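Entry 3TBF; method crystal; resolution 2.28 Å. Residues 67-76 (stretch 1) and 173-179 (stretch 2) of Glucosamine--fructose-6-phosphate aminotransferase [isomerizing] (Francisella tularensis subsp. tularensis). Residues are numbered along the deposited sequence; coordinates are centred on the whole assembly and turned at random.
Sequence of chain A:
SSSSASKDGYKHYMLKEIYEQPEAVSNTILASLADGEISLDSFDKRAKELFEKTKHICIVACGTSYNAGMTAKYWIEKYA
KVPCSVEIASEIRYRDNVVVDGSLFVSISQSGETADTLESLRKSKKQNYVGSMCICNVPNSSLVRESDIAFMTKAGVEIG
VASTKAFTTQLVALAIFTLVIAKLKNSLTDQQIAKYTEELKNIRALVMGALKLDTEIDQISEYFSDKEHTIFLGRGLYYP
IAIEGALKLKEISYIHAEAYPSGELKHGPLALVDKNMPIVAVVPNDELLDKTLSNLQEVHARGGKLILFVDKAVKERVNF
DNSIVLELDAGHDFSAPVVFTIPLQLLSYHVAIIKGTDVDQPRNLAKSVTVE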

# COMPACT_ATOMS: atom_id res chain seq x y z
N ASN A 67 -1.92 -9.69 -0.09
CA ASN A 67 -3.01 -9.29 -0.96
C ASN A 67 -4.35 -9.93 -0.56
O ASN A 67 -5.38 -9.28 -0.60
CB ASN A 67 -2.65 -9.60 -2.39
CG ASN A 67 -1.44 -8.83 -2.85
OD1 ASN A 67 -1.12 -7.81 -2.28
ND2 ASN A 67 -0.72 -9.35 -3.83
N ALA A 68 -4.33 -11.18 -0.09
CA ALA A 68 -5.58 -11.78 0.35
C ALA A 68 -6.11 -11.05 1.58
O ALA A 68 -7.30 -10.74 1.67
CB ALA A 68 -5.42 -13.33 0.63
N GLY A 69 -5.22 -10.75 2.52
CA GLY A 69 -5.59 -10.04 3.72
C GLY A 69 -6.20 -8.69 3.47
O GLY A 69 -7.18 -8.30 4.09
N MSE A 70 -5.59 -7.94 2.57
CA MSE A 70 -6.16 -6.67 2.14
C MSE A 70 -7.57 -6.83 1.59
O MSE A 70 -8.44 -5.97 1.80
CB MSE A 70 -5.27 -6.05 1.06
CG MSE A 70 -4.09 -5.33 1.62
SE MSE A 70 -3.06 -4.44 0.17
CE MSE A 70 -4.42 -3.09 -0.35
N THR A 71 -7.82 -7.92 0.86
CA THR A 71 -9.15 -8.11 0.31
C THR A 71 -10.08 -8.30 1.50
O THR A 71 -11.13 -7.69 1.61
CB THR A 71 -9.18 -9.31 -0.60
OG1 THR A 71 -8.11 -9.23 -1.56
CG2 THR A 71 -10.46 -9.40 -1.31
N ALA A 72 -9.66 -9.14 2.41
CA ALA A 72 -10.52 -9.57 3.52
C ALA A 72 -10.91 -8.42 4.45
O ALA A 72 -11.90 -8.49 5.17
CB ALA A 72 -9.77 -10.65 4.35
N LYS A 73 -10.07 -7.41 4.52
CA LYS A 73 -10.35 -6.31 5.43
C LYS A 73 -11.68 -5.67 5.01
O LYS A 73 -12.47 -5.28 5.86
CB LYS A 73 -9.19 -5.32 5.43
CG LYS A 73 -9.57 -3.89 5.80
CD LYS A 73 -8.38 -2.95 5.86
CE LYS A 73 -8.80 -1.65 6.58
NZ LYS A 73 -7.70 -0.94 7.16
N TYR A 74 -11.95 -5.58 3.72
CA TYR A 74 -13.17 -4.93 3.26
C TYR A 74 -14.34 -5.74 3.83
O TYR A 74 -15.30 -5.15 4.36
CB TYR A 74 -13.24 -4.88 1.74
CG TYR A 74 -12.35 -3.84 1.12
CD1 TYR A 74 -10.99 -4.05 0.97
CD2 TYR A 74 -12.87 -2.64 0.62
CE1 TYR A 74 -10.13 -3.06 0.39
CE2 TYR A 74 -12.03 -1.66 0.03
CZ TYR A 74 -10.65 -1.89 -0.08
OH TYR A 74 -9.80 -0.93 -0.65
N TRP A 75 -14.24 -7.07 3.76
CA TRP A 75 -15.33 -7.99 4.16
C TRP A 75 -15.50 -7.91 5.68
O TRP A 75 -16.62 -7.83 6.17
CB TRP A 75 -15.00 -9.45 3.82
CG TRP A 75 -14.96 -9.79 2.42
CD1 TRP A 75 -15.69 -9.22 1.42
CD2 TRP A 75 -14.23 -10.87 1.82
NE1 TRP A 75 -15.44 -9.87 0.22
CE2 TRP A 75 -14.56 -10.89 0.44
CE3 TRP A 75 -13.34 -11.81 2.30
CZ2 TRP A 75 -14.02 -11.82 -0.46
CZ3 TRP A 75 -12.79 -12.75 1.40
CH2 TRP A 75 -13.14 -12.74 0.03
N ILE A 76 -14.39 -7.95 6.40
CA ILE A 76 -14.44 -7.97 7.85
C ILE A 76 -15.07 -6.74 8.46
O ILE A 76 -15.90 -6.83 9.35
CB ILE A 76 -13.08 -8.16 8.48
CG1 ILE A 76 -12.56 -9.57 8.19
CG2 ILE A 76 -13.21 -7.97 9.98
CD1 ILE A 76 -11.12 -9.77 8.43
N ALA A 173 -11.20 -18.97 2.84
CA ALA A 173 -11.10 -19.15 4.28
C ALA A 173 -11.43 -17.84 5.00
O ALA A 173 -12.09 -17.85 6.05
CB ALA A 173 -9.72 -19.65 4.66
N LEU A 174 -10.94 -16.72 4.48
CA LEU A 174 -11.16 -15.43 5.14
C LEU A 174 -12.62 -15.03 5.09
O LEU A 174 -13.08 -14.42 6.03
CB LEU A 174 -10.27 -14.34 4.54
CG LEU A 174 -8.79 -14.36 4.98
CD1 LEU A 174 -7.83 -13.70 3.94
CD2 LEU A 174 -8.59 -13.74 6.33
N ALA A 175 -13.33 -15.37 4.00
CA ALA A 175 -14.77 -15.15 3.90
C ALA A 175 -15.54 -15.95 4.92
O ALA A 175 -16.50 -15.45 5.50
CB ALA A 175 -15.32 -15.54 2.52
N ILE A 176 -15.14 -17.20 5.12
CA ILE A 176 -15.78 -18.05 6.10
C ILE A 176 -15.56 -17.51 7.52
O ILE A 176 -16.49 -17.38 8.28
CB ILE A 176 -15.26 -19.50 6.00
CG1 ILE A 176 -15.83 -20.16 4.76
CG2 ILE A 176 -15.58 -20.33 7.27
CD1 ILE A 176 -15.01 -21.39 4.36
N PHE A 177 -14.32 -17.21 7.86
CA PHE A 177 -13.97 -16.49 9.08
C PHE A 177 -14.80 -15.20 9.28
O PHE A 177 -15.31 -14.95 10.37
CB PHE A 177 -12.46 -16.16 9.06
CG PHE A 177 -12.02 -15.24 10.15
CD1 PHE A 177 -12.04 -15.66 11.44
CD2 PHE A 177 -11.57 -13.97 9.87
CE1 PHE A 177 -11.63 -14.82 12.47
CE2 PHE A 177 -11.17 -13.13 10.89
CZ PHE A 177 -11.19 -13.57 12.19
N THR A 178 -14.97 -14.40 8.24
CA THR A 178 -15.82 -13.22 8.36
C THR A 178 -17.19 -13.61 8.84
O THR A 178 -17.69 -12.97 9.75
CB THR A 178 -15.96 -12.47 7.04
OG1 THR A 178 -14.70 -11.92 6.70
CG2 THR A 178 -16.91 -11.35 7.13
N LEU A 179 -17.79 -14.66 8.27
CA LEU A 179 -19.16 -15.02 8.66
C LEU A 179 -19.23 -15.65 10.07
O LEU A 179 -20.15 -15.38 10.84
CB LEU A 179 -19.83 -15.90 7.61
CG LEU A 179 -19.91 -15.30 6.20
CD1 LEU A 179 -20.42 -16.33 5.16
CD2 LEU A 179 -20.79 -14.11 6.14

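Two helical segments, about a hundred residues apart in sequence, pack side by side and run in nearly the same direction. Their axes approach to 9.6 Å and cross at -24°. The contact buries 339 Å², both sides summed. No hydrogen bond crosses it; the packing is mainly apolar.

Ala173 starts stretch 2 with its CB pointing away from stretch 1, and it makes no contact. Leu174 follows and acts as a knob. Its side chain (chi1 m, chi2 t) sits in a hole formed by Ala68, Gly69, Ala72 and Trp75. Leu174 CD1 lies 3.6 Å from Ala72 CB and 4.1 Å from Ala68 CB. Leu174 CD1 is also 4.2 Å from Gly69 N. The two alanines line the hole with methyl groups; Gly69 contributes backbone. Trp75 closes the hole, with its CZ3 4.3 Å from Leu174 CB.

Ala175 lies beside the same indole. Trp75 CZ3 is 3.7 Å from Ala175 N and 3.9 Å from Ala175 CB. The methyl and the backbone nitrogen of Ala175 both lie against the indole. Trp75 NE1 is hydrogen-bonded elsewhere in the structure, so its polar atom is satisfied.

Ile176 makes no contact with stretch 1. The CA-to-CB bond of Phe177 points sideways, but the end of its side chain comes nearer. Ile76 CD1 meets the edge of its ring, 4.2 Å from Phe177 CE2.

The CA-to-CB bond of Thr178 points toward stretch 1, where the backbones are close: Thr178 CA is 5.5 Å from Ile76 CA. Thr178 OG1 lies 3.5 Å from Ile76 CG1, and Thr178 CG2 lies 3.7 Å from Trp75 O. The hydroxyl is satisfied within its own helix, where Thr178 OG1 donates to Leu174 O at 3.1 Å. Threonine can thus be buried here without a polar partner across the contact. Leu179 makes no contact with stretch 1.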